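Local coordinates for RNA-dependent RNA Polymerase (Bombyx mori cytoplasmic polyhedrosis virus, PDB 6TZ0), which copies the double-stranded RNA genome of the virus, transcribing plus strands conservatively and probably making the complementary minus strands after core assembly, at residues L542-D547 and I682-Q687; E851-T856 and D893-H898; G901-L906 and Y1009-M1014. All blocks are in the same frame, centred on the assembly; numbering follows the deposited sequence.

Interaction 1: L542-D547 and I682-Q687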
# COMPACT_ATOMS: atom_id res chain seq x y z
N LEU A 542 -28.17 17.40 -6.71
CA LEU A 542 -26.89 18.07 -6.92
C LEU A 542 -25.77 17.09 -6.64
O LEU A 542 -25.65 16.58 -5.52
CB LEU A 542 -26.75 19.30 -6.03
CG LEU A 542 -25.43 20.03 -6.25
CD1 LEU A 542 -25.35 20.55 -7.67
CD2 LEU A 542 -25.24 21.15 -5.27
N LEU A 543 -24.95 16.83 -7.64
CA LEU A 543 -23.87 15.87 -7.55
C LEU A 543 -22.58 16.60 -7.19
O LEU A 543 -22.36 17.73 -7.63
CB LEU A 543 -23.72 15.12 -8.87
CG LEU A 543 -25.01 14.40 -9.28
CD1 LEU A 543 -24.92 13.84 -10.67
CD2 LEU A 543 -25.35 13.29 -8.30
N SER A 544 -21.74 15.96 -6.38
CA SER A 544 -20.50 16.59 -5.93
C SER A 544 -19.39 15.56 -5.89
O SER A 544 -19.36 14.71 -5.00
CB SER A 544 -20.68 17.25 -4.56
OG SER A 544 -19.47 17.85 -4.13
N SER A 545 -18.47 15.64 -6.85
CA SER A 545 -17.25 14.84 -6.84
C SER A 545 -16.11 15.70 -6.31
O SER A 545 -15.17 16.04 -7.02
CB SER A 545 -16.94 14.31 -8.24
OG SER A 545 -17.97 13.48 -8.71
N ILE A 546 -16.21 16.04 -5.03
CA ILE A 546 -15.24 16.93 -4.39
C ILE A 546 -13.89 16.23 -4.30
O ILE A 546 -13.79 15.04 -3.94
CB ILE A 546 -15.77 17.39 -3.02
CG1 ILE A 546 -14.78 18.33 -2.32
CG2 ILE A 546 -16.21 16.24 -2.15
CD1 ILE A 546 -14.65 19.65 -3.00
N ASP A 547 -12.83 16.94 -4.69
CA ASP A 547 -11.50 16.37 -4.82
C ASP A 547 -10.54 17.11 -3.90
O ASP A 547 -10.44 18.34 -3.97
CB ASP A 547 -11.02 16.46 -6.27
CG ASP A 547 -9.81 15.59 -6.55
OD1 ASP A 547 -9.34 14.87 -5.64
OD2 ASP A 547 -9.31 15.63 -7.70
N ILE A 682 -14.09 11.40 -2.29
CA ILE A 682 -15.38 11.66 -1.66
C ILE A 682 -16.40 11.81 -2.77
O ILE A 682 -16.10 12.41 -3.81
CB ILE A 682 -15.34 12.92 -0.76
CG1 ILE A 682 -14.17 12.89 0.21
CG2 ILE A 682 -16.62 13.07 0.04
CD1 ILE A 682 -12.99 13.73 -0.23
N MET A 683 -17.59 11.26 -2.58
CA MET A 683 -18.69 11.40 -3.53
C MET A 683 -19.94 11.81 -2.77
O MET A 683 -20.58 10.97 -2.14
CB MET A 683 -18.91 10.11 -4.29
CG MET A 683 -19.98 10.22 -5.33
SD MET A 683 -20.28 8.68 -6.20
CE MET A 683 -21.17 7.76 -4.96
N GLU A 684 -20.32 13.08 -2.85
CA GLU A 684 -21.47 13.60 -2.13
C GLU A 684 -22.65 13.78 -3.07
O GLU A 684 -22.50 14.29 -4.19
CB GLU A 684 -21.13 14.94 -1.48
CG GLU A 684 -20.10 14.82 -0.39
CD GLU A 684 -19.68 16.17 0.15
OE1 GLU A 684 -20.07 17.19 -0.45
OE2 GLU A 684 -18.97 16.21 1.17
N ILE A 685 -23.83 13.37 -2.62
CA ILE A 685 -25.07 13.53 -3.37
C ILE A 685 -26.06 14.28 -2.50
O ILE A 685 -26.43 13.80 -1.42
CB ILE A 685 -25.64 12.17 -3.81
CG1 ILE A 685 -24.67 11.46 -4.75
CG2 ILE A 685 -26.93 12.37 -4.54
CD1 ILE A 685 -25.00 10.03 -4.99
N PHE A 686 -26.49 15.44 -2.96
CA PHE A 686 -27.46 16.29 -2.27
C PHE A 686 -28.75 16.31 -3.07
O PHE A 686 -28.72 16.29 -4.30
CB PHE A 686 -26.93 17.71 -2.12
CG PHE A 686 -25.63 17.81 -1.39
CD1 PHE A 686 -25.60 17.77 -0.01
CD2 PHE A 686 -24.45 17.94 -2.08
CE1 PHE A 686 -24.40 17.86 0.66
CE2 PHE A 686 -23.25 18.03 -1.42
CZ PHE A 686 -23.23 18.00 -0.04
N GLN A 687 -29.89 16.38 -2.39
CA GLN A 687 -31.17 16.47 -3.09
C GLN A 687 -32.06 17.51 -2.41
O GLN A 687 -32.27 17.45 -1.20
CB GLN A 687 -31.89 15.12 -3.13
CG GLN A 687 -33.13 15.12 -4.00
CD GLN A 687 -33.76 13.76 -4.14
OE1 GLN A 687 -33.37 12.81 -3.47
NE2 GLN A 687 -34.73 13.64 -5.03
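E684 and S544 face each other as an antiparallel hydrogen-bonded pair. S544 N donates to E684 O at 2.9 Å and E684 N returns the bond to S544 O. On the face they share with L542 and F686, against helix 690-705, E684 CB packs 3.9 Å from S544 CB. CG then turns beside its own backbone N (chi1 -66°), and the extended chain carries CD to within 4.2 Å of I546 CG2. At the tip, OE1 stands 3.8 Å from S544 OG, a proximity rather than a bond. N700 also touches this glutamate. Next along the same face, the edge of the F686 ring brings CE2 to 4.1 Å from S544 CB, and L542 and F686 form the other hydrogen-bonded pair. L543 and I685 lie side by side on the opposite face, with CD2 of L543 meeting CG1 of I685. At the far end I546 CG2 packs 3.7 Å from I682 CB. This is the palm sheet of the polymerase. Four backbone bonds, one apolar face and one mixing L542 and F686 with S544 and the buried E684 carboxylate imply a firmly registered frame for the magnesium-binding aspartates D547, D680 and D681.

Interaction 2: E851-T856 and D893-H898; sequences ERRDGT and DDDLLH
D893 OD1 is approached by two donors at once: R853 NH2 from across the contact, in a weak bond at 3.4 Å, and D895 N from its own helix, weak as well at 3.5 Å. The other carboxylate oxygen, OD2, takes a weak bond from R853 NE, the second arm of the salt bridge; its modelled length is doubtfully short. Arginine and aspartate reach toward each other tip to tip in a two-pronged pairing, but one twisted by 45° between the two flat groups and made of weak bonds. D895 adds a further negative charge, but only as a long ion pair, with its OD2 3.7 Å from R853 NH2. Its CB lies at the guanidinium edge. The two carboxylates probably offset the positive charge of the arginine at this surface site.

The arginine gets there by an extended run from CG to NE, and its aliphatic part slides past L896 in the opposite direction, CG of R853 lying 3.8 Å from CD2 of L896. L896 CB then sits over one face of the guanidinium, so a buried leucine backs a group that is otherwise at the surface. R852, whose CB points away from helix 894-899, bonds within its own loop: NH1 meets T856 OG1 at 3.1 Å, with the hydroxyl close to the guanidinium plane. Its NH2 makes a salt bridge to D877. Together with the backbone bond from R852 N to T856 O, the NH1 bond closes the 851-856 turn on itself.

D893, whose N is held by S879, thus serves two purposes. It is the N-cap of helix 894-899, with a weak capping bond to D895 N, and the anchor of a surface salt-bridge network that ties a loop to the start of that helix.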
# COMPACT_ATOMS: atom_id res chain seq x y z
N GLU A 851 -12.92 -21.98 -42.84
CA GLU A 851 -13.73 -22.63 -43.86
C GLU A 851 -13.75 -24.14 -43.64
O GLU A 851 -12.72 -24.74 -43.34
CB GLU A 851 -13.21 -22.31 -45.26
CG GLU A 851 -14.14 -22.79 -46.36
CD GLU A 851 -13.62 -22.48 -47.75
OE1 GLU A 851 -12.51 -21.94 -47.86
OE2 GLU A 851 -14.34 -22.77 -48.73
N ARG A 852 -14.93 -24.73 -43.77
CA ARG A 852 -15.09 -26.17 -43.69
C ARG A 852 -14.82 -26.78 -45.06
O ARG A 852 -14.41 -26.10 -46.00
CB ARG A 852 -16.49 -26.51 -43.18
CG ARG A 852 -16.80 -26.00 -41.80
CD ARG A 852 -18.17 -26.48 -41.35
NE ARG A 852 -18.53 -25.99 -40.02
CZ ARG A 852 -19.25 -24.90 -39.82
NH1 ARG A 852 -19.71 -24.20 -40.85
NH2 ARG A 852 -19.54 -24.51 -38.58
N ARG A 853 -15.06 -28.08 -45.19
CA ARG A 853 -14.90 -28.75 -46.47
C ARG A 853 -16.00 -28.38 -47.47
O ARG A 853 -15.82 -28.53 -48.68
CB ARG A 853 -14.87 -30.27 -46.28
CG ARG A 853 -13.59 -30.80 -45.67
CD ARG A 853 -13.42 -32.28 -45.97
NE ARG A 853 -12.18 -32.81 -45.41
CZ ARG A 853 -10.99 -32.71 -46.00
NH1 ARG A 853 -10.88 -32.09 -47.16
NH2 ARG A 853 -9.92 -33.23 -45.41
N ASP A 854 -17.14 -27.91 -46.97
CA ASP A 854 -18.31 -27.67 -47.81
C ASP A 854 -18.35 -26.27 -48.38
O ASP A 854 -19.21 -25.99 -49.23
CB ASP A 854 -19.58 -27.93 -47.01
CG ASP A 854 -19.70 -29.37 -46.57
OD1 ASP A 854 -19.15 -30.24 -47.27
OD2 ASP A 854 -20.34 -29.61 -45.53
N GLY A 855 -17.47 -25.38 -47.96
CA GLY A 855 -17.56 -23.98 -48.30
C GLY A 855 -18.25 -23.14 -47.25
O GLY A 855 -18.23 -21.91 -47.36
N THR A 856 -18.85 -23.76 -46.24
CA THR A 856 -19.41 -23.02 -45.13
C THR A 856 -18.30 -22.58 -44.18
O THR A 856 -17.18 -23.10 -44.21
CB THR A 856 -20.44 -23.85 -44.38
OG1 THR A 856 -19.83 -25.04 -43.88
CG2 THR A 856 -21.59 -24.22 -45.29
N ASP A 893 -11.90 -34.54 -38.50
CA ASP A 893 -11.28 -34.65 -39.81
C ASP A 893 -9.87 -34.23 -39.54
O ASP A 893 -9.56 -33.04 -39.60
CB ASP A 893 -11.95 -33.69 -40.79
CG ASP A 893 -11.33 -33.75 -42.17
OD1 ASP A 893 -10.62 -34.73 -42.46
OD2 ASP A 893 -11.54 -32.80 -42.96
N ASP A 894 -8.98 -35.19 -39.25
CA ASP A 894 -7.62 -34.77 -38.95
C ASP A 894 -6.87 -34.20 -40.15
O ASP A 894 -5.86 -33.52 -39.96
CB ASP A 894 -6.85 -35.96 -38.36
CG ASP A 894 -7.35 -36.35 -36.99
OD1 ASP A 894 -7.77 -35.45 -36.24
OD2 ASP A 894 -7.35 -37.56 -36.67
N ASP A 895 -7.34 -34.46 -41.37
CA ASP A 895 -6.66 -33.93 -42.55
C ASP A 895 -6.86 -32.42 -42.66
O ASP A 895 -5.90 -31.67 -42.87
CB ASP A 895 -7.18 -34.64 -43.80
CG ASP A 895 -6.32 -34.41 -45.03
OD1 ASP A 895 -5.27 -33.73 -44.93
OD2 ASP A 895 -6.70 -34.90 -46.11
N LEU A 896 -8.11 -31.96 -42.52
CA LEU A 896 -8.39 -30.54 -42.55
C LEU A 896 -7.81 -29.83 -41.33
O LEU A 896 -7.38 -28.68 -41.44
CB LEU A 896 -9.90 -30.31 -42.65
CG LEU A 896 -10.37 -28.87 -42.82
CD1 LEU A 896 -9.79 -28.32 -44.09
CD2 LEU A 896 -11.88 -28.82 -42.86
N LEU A 897 -7.77 -30.51 -40.19
CA LEU A 897 -7.16 -29.94 -39.00
C LEU A 897 -5.64 -29.87 -39.14
O LEU A 897 -5.00 -29.03 -38.50
CB LEU A 897 -7.55 -30.77 -37.77
CG LEU A 897 -8.83 -30.51 -36.96
CD1 LEU A 897 -8.74 -29.22 -36.21
CD2 LEU A 897 -10.09 -30.49 -37.79
N HIS A 898 -5.06 -30.73 -39.97
CA HIS A 898 -3.63 -30.68 -40.27
C HIS A 898 -3.30 -29.56 -41.25
O HIS A 898 -2.27 -28.90 -41.12
CB HIS A 898 -3.16 -32.02 -40.82
CG HIS A 898 -1.71 -32.04 -41.20
ND1 HIS A 898 -0.70 -32.13 -40.27
CD2 HIS A 898 -1.10 -31.96 -42.41
CE1 HIS A 898 0.47 -32.12 -40.88
NE2 HIS A 898 0.25 -32.01 -42.18

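Interaction 3: G901-L906 and Y1009-M1014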
# COMPACT_ATOMS: atom_id res chain seq x y z
N GLY A 901 -3.07 -26.51 -39.49
CA GLY A 901 -2.00 -26.50 -38.52
C GLY A 901 -2.43 -26.53 -37.08
O GLY A 901 -1.68 -26.07 -36.21
N PHE A 902 -3.63 -27.04 -36.79
CA PHE A 902 -4.06 -27.20 -35.41
C PHE A 902 -3.29 -28.32 -34.71
O PHE A 902 -3.07 -28.26 -33.50
CB PHE A 902 -5.55 -27.49 -35.35
CG PHE A 902 -6.43 -26.31 -35.66
CD1 PHE A 902 -6.68 -25.36 -34.70
CD2 PHE A 902 -7.02 -26.17 -36.90
CE1 PHE A 902 -7.48 -24.28 -34.97
CE2 PHE A 902 -7.83 -25.09 -37.17
CZ PHE A 902 -8.06 -24.14 -36.20
N THR A 903 -2.88 -29.34 -35.47
CA THR A 903 -2.24 -30.50 -34.87
C THR A 903 -0.82 -30.19 -34.41
O THR A 903 -0.36 -30.78 -33.43
CB THR A 903 -2.27 -31.67 -35.86
OG1 THR A 903 -1.61 -32.80 -35.28
CG2 THR A 903 -1.62 -31.31 -37.16
N GLY A 904 -0.14 -29.24 -35.06
CA GLY A 904 1.14 -28.79 -34.55
C GLY A 904 1.00 -28.02 -33.25
O GLY A 904 1.82 -28.17 -32.34
N ALA A 905 -0.05 -27.22 -33.13
CA ALA A 905 -0.31 -26.49 -31.90
C ALA A 905 -0.67 -27.43 -30.76
O ALA A 905 -0.22 -27.25 -29.62
CB ALA A 905 -1.43 -25.47 -32.12
N LEU A 906 -1.46 -28.47 -31.05
CA LEU A 906 -1.83 -29.43 -30.02
C LEU A 906 -0.66 -30.33 -29.64
O LEU A 906 -0.51 -30.68 -28.47
CB LEU A 906 -3.03 -30.24 -30.47
CG LEU A 906 -4.28 -29.36 -30.53
CD1 LEU A 906 -5.45 -30.09 -31.15
CD2 LEU A 906 -4.65 -28.87 -29.14
N TYR A 1009 0.55 -38.85 -35.16
CA TYR A 1009 -0.06 -37.90 -34.24
C TYR A 1009 -1.46 -37.50 -34.69
O TYR A 1009 -1.71 -36.41 -35.20
CB TYR A 1009 0.82 -36.66 -34.01
CG TYR A 1009 0.34 -35.84 -32.83
CD1 TYR A 1009 0.55 -36.28 -31.53
CD2 TYR A 1009 -0.34 -34.65 -33.01
CE1 TYR A 1009 0.11 -35.56 -30.45
CE2 TYR A 1009 -0.80 -33.92 -31.94
CZ TYR A 1009 -0.56 -34.38 -30.66
OH TYR A 1009 -1.00 -33.66 -29.57
N LYS A 1010 -2.37 -38.46 -34.58
CA LYS A 1010 -3.77 -38.11 -34.55
C LYS A 1010 -4.07 -37.34 -33.26
O LYS A 1010 -3.44 -37.56 -32.22
CB LYS A 1010 -4.66 -39.35 -34.63
CG LYS A 1010 -4.99 -39.81 -36.04
CD LYS A 1010 -3.86 -40.59 -36.69
CE LYS A 1010 -3.70 -41.95 -36.04
NZ LYS A 1010 -2.68 -42.78 -36.73
N ILE A 1011 -5.01 -36.41 -33.35
CA ILE A 1011 -5.43 -35.66 -32.17
C ILE A 1011 -6.33 -36.54 -31.31
O ILE A 1011 -7.29 -37.12 -31.84
CB ILE A 1011 -6.15 -34.38 -32.58
CG1 ILE A 1011 -5.20 -33.49 -33.39
CG2 ILE A 1011 -6.64 -33.63 -31.37
CD1 ILE A 1011 -5.89 -32.36 -34.11
N PRO A 1012 -6.06 -36.70 -30.02
CA PRO A 1012 -6.87 -37.60 -29.20
C PRO A 1012 -8.21 -36.99 -28.83
O PRO A 1012 -8.34 -35.77 -28.69
CB PRO A 1012 -6.00 -37.83 -27.96
CG PRO A 1012 -5.19 -36.58 -27.86
CD PRO A 1012 -4.91 -36.15 -29.27
N THR A 1013 -9.21 -37.86 -28.67
CA THR A 1013 -10.52 -37.48 -28.17
C THR A 1013 -10.81 -38.28 -26.92
O THR A 1013 -10.66 -39.51 -26.92
CB THR A 1013 -11.61 -37.73 -29.21
OG1 THR A 1013 -11.71 -39.14 -29.46
CG2 THR A 1013 -11.31 -37.02 -30.51
N MET A 1014 -11.20 -37.61 -25.85
CA MET A 1014 -11.66 -38.30 -24.66
C MET A 1014 -13.09 -38.79 -24.86
O MET A 1014 -13.74 -38.42 -25.84
CB MET A 1014 -11.55 -37.37 -23.45
CG MET A 1014 -12.42 -36.13 -23.48
SD MET A 1014 -12.12 -35.12 -22.02
CE MET A 1014 -13.20 -33.72 -22.31
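L906 and I1011 make the buried aliphatic part of this contact, crossing at about a right angle. The leucine's CD1 does the touching: it lies 3.7 Å from I1011 CG2 and 3.8 Å from I1011 CD1, wedged against both arms of the isoleucine. I1011 CG1 stands beside its own backbone N (chi1 -61°), and CD1, carried onward to the helix, also meets T903 CB at 4.1 Å. Three buried side chains close up here, and L875 of helix 873-878 and M839 pack on L906 as well.

Y1009 packs just as closely but on the partly exposed side. Its CG is anti to the backbone N (chi1 -167°), and the ring slides past T903 in the opposite direction, presenting an edge rather than a face: T903 OG1 lies near the ring plane beside CD2. Farther along, CE2 comes within 3.5 Å of T903 O and the phenol oxygen stands 3.2 Å from L906 O. L907 and D910, farther along the same helix, also touch the ring. The loose part is elsewhere: K1010 points its CB away from the helix, and its side chain packs on D894 of helix 894-899. From P1012 on, the exposed loop leaves helix 902-911, and T1013 packs on Y876 and L892.

The helix that receives this loop opens at G901, which has positive phi and is its N-cap. What results is a loop laid across the first turns of a helix in the C-terminal region, held by the L906-I1011 packing and the edge of Y1009; helices 894-899 and 902-911 are joined by a Schellman motif with G901 as its C-prime residue.

How the interactions relate
Interaction 1 comes first along the chain and sits in the palm sheet of the central polymerase domain, at the magnesium site. Interactions 2 and 3 follow in series on the other side of the chain's centre, about 59 and 58 Å away between centres. Those two are neighbours, their centres about 14 Å apart. Helices 894-899 and 902-911 follow each other directly, and a probable hydrogen bond joins L897 O to F902 N. D894 and H898 of interaction 2 also pack on K1010 and T903 of interaction 3. One helix pair is therefore gripped by two loops from separate parts of the sequence, 851-856 on the first helix and 1009-1014 on the second, far from the catalytic frame.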